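Long-range contacts in leucine aminopeptidase A1, chloroplastic (Solanum lycopersicum, PDB 5D8N), which removes unsubstituted N-terminal amino acids from peptides as a homohexameric, magnesium-dependent M17 aminopeptidase, and also acts as a protein-folding chaperone: residues G301-S306 and A355-I360; E380-D385 and M470-P475; E387-L392 and A484-Q489; I408-L413 and L500-P505. The protein carries 1 engineered substitution. All coordinates share one frame; numbering follows the deposited sequence.

Contact 1: residues G301-S306 and A355-I360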
loop_
_atom_site.group_PDB
_atom_site.type_symbol
_atom_site.label_atom_id
_atom_site.label_comp_id
_atom_site.label_asym_id
_atom_site.label_seq_id
_atom_site.Cartn_x
_atom_site.Cartn_y
_atom_site.Cartn_z
ATOM N N GLY A 301 14.782 19.872 18.787
ATOM C CA GLY A 301 14.433 21.143 18.160
ATOM C C GLY A 301 14.566 21.138 16.645
ATOM O O GLY A 301 15.093 22.061 16.027
ATOM N N LEU A 302 13.947 20.158 16.015
ATOM C CA LEU A 302 13.688 20.230 14.581
ATOM C C LEU A 302 12.443 21.088 14.382
ATOM O O LEU A 302 11.317 20.690 14.730
ATOM C CB LEU A 302 13.485 18.827 14.013
ATOM C CG LEU A 302 14.795 18.153 13.598
ATOM C CD1 LEU A 302 15.646 17.896 14.819
ATOM C CD2 LEU A 302 14.483 16.835 12.902
ATOM N N THR A 303 12.675 22.271 13.822
ATOM C CA THR A 303 11.622 23.240 13.604
ATOM C C THR A 303 10.726 22.794 12.449
ATOM O O THR A 303 9.522 23.050 12.418
ATOM C CB THR A 303 12.210 24.635 13.290
ATOM O OG1 THR A 303 13.053 24.590 12.137
ATOM C CG2 THR A 303 12.997 25.143 14.469
ATOM N N PHE A 304 11.303 21.952 11.607
ATOM C CA PHE A 304 10.546 21.122 10.676
ATOM C C PHE A 304 11.284 19.802 10.463
ATOM O O PHE A 304 12.510 19.772 10.260
ATOM C CB PHE A 304 10.384 21.832 9.321
ATOM C CG PHE A 304 9.701 20.998 8.277
ATOM C CD1 PHE A 304 8.348 20.744 8.342
ATOM C CD2 PHE A 304 10.439 20.384 7.280
ATOM C CE1 PHE A 304 7.748 19.849 7.476
ATOM C CE2 PHE A 304 9.838 19.496 6.400
ATOM C CZ PHE A 304 8.489 19.220 6.503
ATOM N N ASP A 305 10.504 18.731 10.407
ATOM C CA ASP A 305 11.033 17.398 10.141
ATOM C C ASP A 305 10.461 16.761 8.871
ATOM O O ASP A 305 9.290 16.377 8.845
ATOM C CB ASP A 305 10.767 16.502 11.342
ATOM C CG ASP A 305 11.618 15.248 11.331
ATOM O OD1 ASP A 305 12.169 14.928 10.249
ATOM O OD2 ASP A 305 11.747 14.642 12.421
ATOM N N SER A 306 11.304 16.687 7.838
ATOM C CA SER A 306 11.006 16.119 6.514
ATOM C C SER A 306 10.443 14.699 6.567
ATOM O O SER A 306 9.722 14.290 5.650
ATOM C CB SER A 306 12.275 16.064 5.639
ATOM O OG SER A 306 12.349 17.086 4.657
ATOM N N ALA A 355 18.937 23.167 17.444
ATOM C CA ALA A 355 17.863 23.546 16.547
ATOM C C ALA A 355 18.315 23.543 15.080
ATOM O O ALA A 355 19.410 23.984 14.727
ATOM C CB ALA A 355 17.345 24.924 16.914
ATOM N N CYS A 356 17.481 22.972 14.234
ATOM C CA CYS A 356 17.703 22.936 12.799
ATOM C C CYS A 356 16.388 22.562 12.130
ATOM O O CYS A 356 15.420 22.217 12.796
ATOM C CB CYS A 356 18.782 21.910 12.430
ATOM S SG CYS A 356 18.389 20.209 12.916
ATOM N N GLU A 357 16.342 22.670 10.808
ATOM C CA GLU A 357 15.257 22.074 10.051
ATOM C C GLU A 357 15.810 21.009 9.129
ATOM O O GLU A 357 16.968 21.053 8.731
ATOM C CB GLU A 357 14.402 23.110 9.309
ATOM C CG GLU A 357 15.117 23.931 8.268
ATOM C CD GLU A 357 14.214 24.833 7.458
ATOM O OE1 GLU A 357 12.990 24.926 7.745
ATOM O OE2 GLU A 357 14.710 25.269 6.388
ATOM N N ASN A 358 15.051 19.924 9.029
ATOM C CA ASN A 358 15.456 18.767 8.252
ATOM C C ASN A 358 14.824 18.833 6.860
ATOM O O ASN A 358 13.642 18.521 6.697
ATOM C CB ASN A 358 15.053 17.477 8.977
ATOM C CG ASN A 358 15.406 16.232 8.174
ATOM O OD1 ASN A 358 16.113 16.319 7.173
ATOM N ND2 ASN A 358 14.835 15.091 8.557
ATOM N N MET A 359 15.601 19.293 5.893
ATOM C CA MET A 359 15.134 19.564 4.547
ATOM C C MET A 359 15.766 18.615 3.509
ATOM O O MET A 359 16.529 17.707 3.839
ATOM C CB MET A 359 15.478 21.009 4.170
ATOM C CG MET A 359 14.818 22.059 5.043
ATOM S SD MET A 359 13.034 22.188 4.806
ATOM C CE MET A 359 12.937 23.454 3.553
ATOM N N ILE A 360 15.396 18.842 2.252
ATOM C CA ILE A 360 15.901 18.087 1.112
ATOM C C ILE A 360 16.529 19.032 0.093
ATOM O O ILE A 360 15.884 19.982 -0.380
ATOM C CB ILE A 360 14.735 17.341 0.438
ATOM C CG1 ILE A 360 14.198 16.274 1.395
ATOM C CG2 ILE A 360 15.210 16.713 -0.855
ATOM C CD1 ILE A 360 12.845 15.731 1.000
HETATM O O HOH W 1 12.144 26.117 10.059
#
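Asn358, the last residue of strand 347-358, is bonded through both its backbone and its amide to the end of strand 293-305, which runs parallel to it. Asn358 N donates to Phe304 O at 2.8 Å. Earlier along the pair, Cys356 N donates to Gly301 O and Cys356 O receives Thr303 N at 2.9 Å. The chain turns a corner at Thr303 and Phe304, where strand 293-305 carries one residue more than its neighbour. The packing is tight on the face of Leu302, Cys356 and Asn358. Leu302 CD2 lies alongside Asn358 CB at 4.0 Å, and Thr391 of helix 388-401 covers Leu302 and Cys356. With CG anti to the backbone N (chi1 178°), the Asn358 amide reaches Asp305, and ND2 meets OD1 on its syn side at 3.2 Å, 35° out of the carboxylate plane. An alanine here would probably leave Asp305 OD1 with Gly307 N but without the amide donor, and so less firmly oriented. On the other face a water accepts from Thr303 OG1 and donates to Glu357 OE1, which also forms a salt bridge with Arg366 of the second subunit, while Met359 SD makes an oblique Met-aromatic contact with the Phe304 ring. The looser, more exposed end has Ser306 OG donating to Asn358 O at 2.8 Å and Ile360 packing on Ile360 of the second and third subunits. Asp305, of both catalytic magnesium-binding sites, thus sits at the C-terminal end of a parallel strand, the usual active-site position in alpha/beta folds such as the M17 catalytic domain.

Contact 2: residues E380-D385 and M470-P475; sequences EVNNTD and MINTGP
Glu380 and Met470 begin a short parallel strand pairing in a small three-stranded sheet of the M17 catalytic domain, with the weakly bonded strand 470-471 outermost, that passes into a contact between loops built on two asparagines. Glu380 N donates to Met470 O at 2.8 Å, and Glu380 faces the same side of the sheet as Ile471. Val381 then centres an inverse gamma turn, and beyond it side chains take over from backbone pairing. Each asparagine reads the backbone of the residue that follows the other. Asn472 OD1 accepts from Asn383 N on a lone pair at 3.2 Å, while Asn472 ND2, with its partner in the amide plane, donates to Asn383 O at 3.0 Å. In return, Asn382 ND2 donates to Thr473 O at 2.9 Å, and Asn382 OD1 receives weak bonds from the N-H groups of Asn472 and Thr473. The two amide planes stand 89° apart. Asn472 ND2 also bonds Ala386 O. An alanine in place of Asn472 would probably leave Asn383 N-H, Asn383 O and Ala386 O without this partner and hold the loop toward Asp385, a magnesium-site residue, less firmly. Outside the pair, Glu380 is held by Ser465 and by a salt bridge to Lys323 of the third subunit. Asn383 packs against Thr473, with Asn383 CB 3.3 Å from Thr473 OG1.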
loop_
_atom_site.group_PDB
_atom_site.type_symbol
_atom_site.label_atom_id
_atom_site.label_comp_id
_atom_site.label_asym_id
_atom_site.label_seq_id
_atom_site.Cartn_x
_atom_site.Cartn_y
_atom_site.Cartn_z
ATOM N N GLU A 380 25.256 4.730 11.031
ATOM C CA GLU A 380 24.755 4.512 9.685
ATOM C C GLU A 380 23.288 4.897 9.604
ATOM O O GLU A 380 22.448 4.382 10.338
ATOM C CB GLU A 380 24.909 3.057 9.250
ATOM C CG GLU A 380 24.324 2.785 7.867
ATOM C CD GLU A 380 24.450 1.330 7.442
ATOM O OE1 GLU A 380 24.558 0.413 8.310
ATOM O OE2 GLU A 380 24.533 1.168 6.203
ATOM N N VAL A 381 22.989 5.862 8.754
ATOM C CA VAL A 381 21.653 6.436 8.762
ATOM C C VAL A 381 20.802 5.611 7.814
ATOM O O VAL A 381 20.684 5.934 6.648
ATOM C CB VAL A 381 21.686 7.936 8.404
ATOM C CG1 VAL A 381 20.277 8.502 8.383
ATOM C CG2 VAL A 381 22.528 8.694 9.410
ATOM N N ASN A 382 20.196 4.545 8.312
ATOM C CA ASN A 382 19.390 3.683 7.458
ATOM C C ASN A 382 17.996 4.255 7.209
ATOM O O ASN A 382 17.301 3.782 6.305
ATOM C CB ASN A 382 19.269 2.267 8.026
ATOM C CG ASN A 382 18.553 2.246 9.366
ATOM O OD1 ASN A 382 18.887 3.012 10.262
ATOM N ND2 ASN A 382 17.698 1.261 9.570
ATOM N N ASN A 383 17.591 5.259 7.984
ATOM C CA ASN A 383 16.256 5.827 7.810
ATOM C C ASN A 383 16.271 7.332 8.059
ATOM O O ASN A 383 16.450 7.768 9.201
ATOM C CB ASN A 383 15.297 5.150 8.785
ATOM C CG ASN A 383 13.863 5.614 8.642
ATOM O OD1 ASN A 383 13.431 6.082 7.598
ATOM N ND2 ASN A 383 13.112 5.474 9.716
ATOM N N THR A 384 16.036 8.106 7.004
ATOM C CA THR A 384 16.041 9.562 7.083
ATOM C C THR A 384 14.789 10.192 7.700
ATOM O O THR A 384 14.769 11.390 7.982
ATOM C CB THR A 384 16.278 10.209 5.704
ATOM O OG1 THR A 384 15.306 9.717 4.779
ATOM C CG2 THR A 384 17.704 9.895 5.213
ATOM N N ASP A 385 13.841 9.357 8.103
ATOM C CA ASP A 385 12.699 9.814 8.882
ATOM C C ASP A 385 12.967 9.760 10.384
ATOM O O ASP A 385 12.139 10.199 11.189
ATOM C CB ASP A 385 11.475 8.944 8.576
ATOM C CG ASP A 385 10.884 9.205 7.191
ATOM O OD1 ASP A 385 11.208 10.228 6.540
ATOM O OD2 ASP A 385 10.114 8.327 6.742
ATOM N N MET A 470 26.600 1.641 14.705
ATOM C CA MET A 470 25.186 1.390 14.921
ATOM C C MET A 470 24.428 1.953 13.748
ATOM O O MET A 470 24.961 2.780 13.002
ATOM C CB MET A 470 24.686 2.028 16.209
ATOM C CG MET A 470 24.601 3.557 16.158
ATOM S SD MET A 470 24.580 4.358 17.800
ATOM C CE MET A 470 26.281 4.232 18.300
ATOM N N ILE A 471 23.180 1.510 13.609
ATOM C CA ILE A 471 22.243 2.158 12.713
ATOM C C ILE A 471 21.379 3.103 13.549
ATOM O O ILE A 471 21.365 2.989 14.764
ATOM C CB ILE A 471 21.344 1.150 11.964
ATOM C CG1 ILE A 471 20.503 0.322 12.938
ATOM C CG2 ILE A 471 22.177 0.258 11.048
ATOM C CD1 ILE A 471 19.683 -0.779 12.285
ATOM N N ASN A 472 20.596 3.965 12.900
ATOM C CA ASN A 472 19.767 4.917 13.612
ATOM C C ASN A 472 18.329 4.455 13.867
ATOM O O ASN A 472 17.715 4.887 14.840
ATOM C CB ASN A 472 19.809 6.302 12.961
ATOM C CG ASN A 472 18.926 6.404 11.732
ATOM O OD1 ASN A 472 19.070 5.633 10.782
ATOM N ND2 ASN A 472 18.121 7.453 11.679
ATOM N N THR A 473 17.875 3.430 13.161
ATOM C CA THR A 473 16.490 2.995 13.267
ATOM C C THR A 473 16.352 1.482 13.265
ATOM O O THR A 473 16.776 0.811 12.328
ATOM C CB THR A 473 15.701 3.525 12.059
ATOM O OG1 THR A 473 15.764 4.953 12.070
ATOM C CG2 THR A 473 14.262 3.113 12.142
ATOM N N GLY A 474 15.763 0.964 14.329
ATOM C CA GLY A 474 15.564 -0.463 14.494
ATOM C C GLY A 474 14.218 -0.875 13.937
ATOM O O GLY A 474 13.538 -0.084 13.295
ATOM N N PRO A 475 13.873 -2.155 14.095
ATOM C CA PRO A 475 12.562 -2.614 13.635
ATOM C C PRO A 475 11.371 -1.919 14.326
ATOM O O PRO A 475 11.524 -1.229 15.329
ATOM C CB PRO A 475 12.587 -4.114 13.920
ATOM C CG PRO A 475 13.692 -4.338 14.887
ATOM C CD PRO A 475 14.666 -3.202 14.756
#

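Contact 3: residues E387-L392 and A484-Q489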
loop_
_atom_site.group_PDB
_atom_site.type_symbol
_atom_site.label_atom_id
_atom_site.label_comp_id
_atom_site.label_asym_id
_atom_site.label_seq_id
_atom_site.Cartn_x
_atom_site.Cartn_y
_atom_site.Cartn_z
ATOM N N GLU A 387 15.819 11.297 11.946
ATOM C CA GLU A 387 17.009 12.130 12.036
ATOM C C GLU A 387 17.052 12.938 13.323
ATOM O O GLU A 387 18.105 13.396 13.759
ATOM C CB GLU A 387 17.123 13.033 10.805
ATOM C CG GLU A 387 17.445 12.241 9.545
ATOM C CD GLU A 387 17.761 13.082 8.309
ATOM O OE1 GLU A 387 17.830 14.329 8.387
ATOM O OE2 GLU A 387 17.954 12.464 7.240
ATOM N N GLY A 388 15.900 13.096 13.955
ATOM C CA GLY A 388 15.843 13.850 15.197
ATOM C C GLY A 388 16.802 13.317 16.265
ATOM O O GLY A 388 17.475 14.094 16.944
ATOM N N ARG A 389 16.885 11.990 16.382
ATOM C CA ARG A 389 17.733 11.372 17.375
ATOM C C ARG A 389 19.188 11.655 17.115
ATOM O O ARG A 389 19.957 11.694 18.068
ATOM C CB ARG A 389 17.498 9.872 17.469
ATOM C CG ARG A 389 17.769 9.129 16.168
ATOM C CD ARG A 389 17.266 7.700 16.262
ATOM N NE ARG A 389 15.812 7.672 16.271
ATOM C CZ ARG A 389 15.075 6.570 16.422
ATOM N NH1 ARG A 389 15.637 5.397 16.667
ATOM N NH2 ARG A 389 13.767 6.671 16.456
ATOM N N LEU A 390 19.561 11.923 15.864
ATOM C CA LEU A 390 20.941 12.290 15.570
ATOM C C LEU A 390 21.289 13.625 16.226
ATOM O O LEU A 390 22.402 13.814 16.710
ATOM C CB LEU A 390 21.240 12.362 14.068
ATOM C CG LEU A 390 21.630 11.094 13.300
ATOM C CD1 LEU A 390 20.678 9.951 13.612
ATOM C CD2 LEU A 390 21.634 11.363 11.799
ATOM N N THR A 391 20.385 14.589 16.115
ATOM C CA THR A 391 20.630 15.889 16.714
ATOM C C THR A 391 20.714 15.753 18.224
ATOM O O THR A 391 21.517 16.415 18.890
ATOM C CB THR A 391 19.579 16.938 16.321
ATOM O OG1 THR A 391 18.298 16.631 16.887
ATOM C CG2 THR A 391 19.467 17.009 14.817
ATOM N N LEU A 392 19.862 14.897 18.774
ATOM C CA LEU A 392 19.900 14.666 20.222
ATOM C C LEU A 392 21.186 14.019 20.692
ATOM O O LEU A 392 21.633 14.266 21.808
ATOM C CB LEU A 392 18.725 13.810 20.670
ATOM C CG LEU A 392 17.365 14.513 20.682
ATOM C CD1 LEU A 392 16.278 13.473 20.854
ATOM C CD2 LEU A 392 17.311 15.533 21.815
ATOM N N ALA A 484 15.282 4.796 22.579
ATOM C CA ALA A 484 15.906 5.111 23.867
ATOM C C ALA A 484 17.308 4.509 23.997
ATOM O O ALA A 484 18.241 5.170 24.469
ATOM C CB ALA A 484 15.018 4.656 25.010
ATOM N N LEU A 485 17.464 3.274 23.531
ATOM C CA LEU A 485 18.755 2.607 23.604
ATOM C C LEU A 485 19.776 3.295 22.702
ATOM O O LEU A 485 20.937 3.475 23.087
ATOM C CB LEU A 485 18.635 1.146 23.194
ATOM C CG LEU A 485 17.837 0.220 24.112
ATOM C CD1 LEU A 485 17.670 -1.141 23.464
ATOM C CD2 LEU A 485 18.518 0.047 25.444
ATOM N N PHE A 486 19.304 3.850 21.590
ATOM C CA PHE A 486 20.153 4.654 20.726
ATOM C C PHE A 486 20.707 5.869 21.463
ATOM O O PHE A 486 21.912 6.120 21.465
ATOM C CB PHE A 486 19.424 5.045 19.452
ATOM C CG PHE A 486 20.191 5.967 18.573
ATOM C CD1 PHE A 486 20.132 7.347 18.752
ATOM C CD2 PHE A 486 20.922 5.467 17.514
ATOM C CE1 PHE A 486 20.823 8.201 17.895
ATOM C CE2 PHE A 486 21.628 6.311 16.665
ATOM C CZ PHE A 486 21.674 7.665 16.933
ATOM N N LEU A 487 19.817 6.611 22.105
ATOM C CA LEU A 487 20.198 7.827 22.783
ATOM C C LEU A 487 21.170 7.564 23.925
ATOM O O LEU A 487 22.064 8.360 24.171
ATOM C CB LEU A 487 18.982 8.568 23.303
ATOM C CG LEU A 487 18.042 9.114 22.238
ATOM C CD1 LEU A 487 16.794 9.705 22.903
ATOM C CD2 LEU A 487 18.742 10.161 21.384
ATOM N N LYS A 488 21.003 6.434 24.589
ATOM C CA LYS A 488 21.875 6.028 25.679
ATOM C C LYS A 488 23.341 5.939 25.264
ATOM O O LYS A 488 24.219 6.067 26.106
ATOM C CB LYS A 488 21.427 4.663 26.194
ATOM C CG LYS A 488 22.167 4.143 27.419
ATOM C CD LYS A 488 21.503 2.875 27.933
ATOM C CE LYS A 488 22.238 2.214 29.089
ATOM N NZ LYS A 488 23.238 1.268 28.528
ATOM N N GLN A 489 23.610 5.676 23.990
ATOM C CA GLN A 489 24.967 5.549 23.495
ATOM C C GLN A 489 25.700 6.879 23.614
ATOM O O GLN A 489 26.901 6.952 23.373
ATOM C CB GLN A 489 24.969 5.105 22.027
ATOM C CG GLN A 489 24.517 3.669 21.794
ATOM C CD GLN A 489 25.574 2.666 22.184
ATOM O OE1 GLN A 489 26.767 2.854 21.927
ATOM N NE2 GLN A 489 25.158 1.653 22.909
#
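Arg389 and Leu487 mark the closest backbone approach, 6.9 Å between CA atoms, of helices 388-392 and 484-488, whose axes pass 10.0 Å apart at a crossing angle of -28° and run in roughly the same direction. The main side-chain contact is between Arg389 and Phe486. The arginine leaves the backbone with CG between N and the carbonyl carbon (chi1 60°), which lays its aliphatic part along the ring. Arg389 CG approaches Phe486 CE1 to 3.6 Å, and CD stands over one face, offset toward the rim, in a CH-pi contact 4.0 Å from the ring centroid. The chain bends at chi3, and the guanidinium, its plane turned 53° from the ring, is too distant to offer more than a weak cation-pi attraction. Its NH1 instead reaches the carbonyl of Asn472 in a weak hydrogen bond. The ring of Phe490 also meets that of Phe486, the two planes steeply inclined to each other. Beside it, CD2 of Leu487 touches Leu392 CB at 3.7 Å and Arg389 O at 3.8 Å, in residues about one turn apart on helix 388-392. Leu487 in turn rests on Trp497 and His499 of strand 496-501. The two helices are therefore joined by hydrocarbon and aromatic surfaces. Packing along the shaft of Arg389, predicted to belong to the active site, probably fixes the direction of its head, two residues after Glu387 of both catalytic magnesium-binding sites.

Contact 4: residues I408-L413 and L500-P505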
loop_
_atom_site.group_PDB
_atom_site.type_symbol
_atom_site.label_atom_id
_atom_site.label_comp_id
_atom_site.label_asym_id
_atom_site.label_seq_id
_atom_site.Cartn_x
_atom_site.Cartn_y
_atom_site.Cartn_z
ATOM N N ILE A 408 17.244 15.324 31.794
ATOM C CA ILE A 408 16.031 14.870 31.124
ATOM C C ILE A 408 15.990 15.405 29.710
ATOM O O ILE A 408 16.119 16.622 29.521
ATOM C CB ILE A 408 14.759 15.321 31.872
ATOM C CG1 ILE A 408 14.729 14.744 33.289
ATOM C CG2 ILE A 408 13.504 14.885 31.098
ATOM C CD1 ILE A 408 13.528 15.168 34.103
ATOM N N ASP A 409 15.740 14.535 28.729
ATOM C CA ASP A 409 15.452 14.999 27.378
ATOM C C ASP A 409 13.995 14.748 27.041
ATOM O O ASP A 409 13.398 13.796 27.525
ATOM C CB ASP A 409 16.368 14.394 26.315
ATOM C CG ASP A 409 15.947 12.996 25.909
ATOM O OD1 ASP A 409 14.949 12.870 25.128
ATOM O OD2 ASP A 409 16.663 12.041 26.304
ATOM N N LEU A 410 13.420 15.676 26.286
ATOM C CA LEU A 410 12.079 15.527 25.741
ATOM C C LEU A 410 12.163 15.605 24.235
ATOM O O LEU A 410 12.747 16.528 23.669
ATOM C CB LEU A 410 11.158 16.633 26.246
ATOM C CG LEU A 410 10.661 16.433 27.689
ATOM C CD1 LEU A 410 11.768 16.845 28.631
ATOM C CD2 LEU A 410 9.428 17.283 27.953
ATOM N N ALA A 411 11.532 14.636 23.597
ATOM C CA ALA A 411 11.554 14.535 22.141
ATOM C C ALA A 411 10.311 13.802 21.635
ATOM O O ALA A 411 9.843 12.814 22.231
ATOM C CB ALA A 411 12.794 13.791 21.692
ATOM N N THR A 412 9.769 14.347 20.557
ATOM C CA THR A 412 8.780 13.644 19.757
ATOM C C THR A 412 9.523 12.651 18.896
ATOM O O THR A 412 9.893 12.946 17.757
ATOM C CB THR A 412 7.998 14.638 18.887
ATOM O OG1 THR A 412 8.903 15.492 18.165
ATOM C CG2 THR A 412 7.172 15.529 19.739
ATOM N N LEU A 413 9.885 11.519 19.482
ATOM C CA LEU A 413 10.838 10.628 18.845
ATOM C C LEU A 413 10.237 9.576 17.923
ATOM O O LEU A 413 10.785 9.326 16.870
ATOM C CB LEU A 413 11.721 9.941 19.873
ATOM C CG LEU A 413 13.111 9.663 19.312
ATOM C CD1 LEU A 413 13.929 10.949 19.294
ATOM C CD2 LEU A 413 13.819 8.599 20.131
ATOM N N LEU A 500 12.157 11.258 27.611
ATOM C CA LEU A 500 10.709 11.321 27.570
ATOM C C LEU A 500 10.225 11.483 26.131
ATOM O O LEU A 500 10.496 12.501 25.475
ATOM C CB LEU A 500 10.239 12.462 28.462
ATOM C CG LEU A 500 8.796 12.390 28.961
ATOM C CD1 LEU A 500 8.559 11.184 29.856
ATOM C CD2 LEU A 500 8.400 13.673 29.685
ATOM N N ASP A 501 9.601 10.425 25.615
ATOM C CA ASP A 501 9.057 10.406 24.249
ATOM C C ASP A 501 7.635 10.973 24.303
ATOM O O ASP A 501 6.667 10.297 24.694
ATOM C CB ASP A 501 9.086 8.977 23.683
ATOM C CG ASP A 501 8.921 8.915 22.152
ATOM O OD1 ASP A 501 8.507 9.919 21.538
ATOM O OD2 ASP A 501 9.230 7.845 21.550
ATOM N N VAL A 502 7.511 12.210 23.847
ATOM C CA VAL A 502 6.297 13.015 23.996
ATOM C C VAL A 502 5.574 13.234 22.660
ATOM O O VAL A 502 4.788 14.159 22.518
ATOM C CB VAL A 502 6.619 14.405 24.588
ATOM C CG1 VAL A 502 7.220 14.270 25.979
ATOM C CG2 VAL A 502 7.573 15.206 23.720
ATOM N N ALA A 503 5.800 12.356 21.695
ATOM C CA ALA A 503 5.116 12.434 20.416
ATOM C C ALA A 503 3.618 12.661 20.519
ATOM O O ALA A 503 3.063 13.402 19.707
ATOM C CB ALA A 503 5.391 11.197 19.574
ATOM N N GLY A 504 2.949 11.998 21.458
ATOM C CA GLY A 504 1.498 12.162 21.585
ATOM C C GLY A 504 1.116 13.468 22.242
ATOM O O GLY A 504 0.383 14.258 21.658
ATOM N N PRO A 505 1.445 13.634 23.534
ATOM C CA PRO A 505 0.675 14.655 24.251
ATOM C C PRO A 505 1.031 16.118 23.984
ATOM O O PRO A 505 0.318 17.004 24.481
ATOM C CB PRO A 505 0.886 14.307 25.725
ATOM C CG PRO A 505 2.049 13.386 25.774
ATOM C CD PRO A 505 2.141 12.709 24.444
#
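Leu500 N donates to Asp409 O at 2.8 Å, continuing the pairing of strands 406-411 and 496-501, two parallel neighbours of the central eight-stranded sheet. Ala411 N then donates to Leu500 O at 3.0 Å, and Ala411 O accepts from Val502 N at 2.9 Å. Past the strand ends a side chain continues the pattern: Asp501 OD1 receives Leu413 N at 2.9 Å, the donor coming from 43° above the carboxylate plane. With CG anti to its backbone N (chi1 -163°), Asp501 reaches the far side of the inverse gamma turn centred on Thr412. Its OD2 is bonded to Thr414 OG1, which holds the carboxylate at both oxygens. The carbonyl of Thr412 accepts from Lys300, which places the turn beside this magnesium-site residue. Asp409, buried, is satisfied by His499 and Trp497 rather than by this pair of segments. Around the bonds the packing is apolar. Leu410 and Leu500 lie side by side, pointing the same way, with Leu410 CG 4.1 Å from Leu500 CB, and Leu522 of helix 519-527 covers Leu410. Val502 CG2 comes close to the Ala411 carbonyl, 3.6 Å from Ala411 O. Beyond the strand ends, the methyl CG2 of Thr412 rests 3.8 Å from Ala503 CA.

All four contacts lie in the catalytic domain. Contact 1 closes first along the chain. The segments of contacts 2, 3 and 4 then interleave, the second segment of each following the first segments of all three. Contacts 1 and 4 share the central sheet, where strands 293-305 and 406-411 are neighbours, with centres about 16 Å apart. Contact 3 packs against contacts 1, 2 and 4: its centre lies about 10 Å from that of contact 2, and Leu392 CD1 touches Ala411 CB at 3.6 Å. Contact 2, on a separate small sheet and the loops after it, lies farther from the chain centre and touches contact 1. Together they bring the magnesium-site residues Asp305, Asp385 and Glu387 around one site.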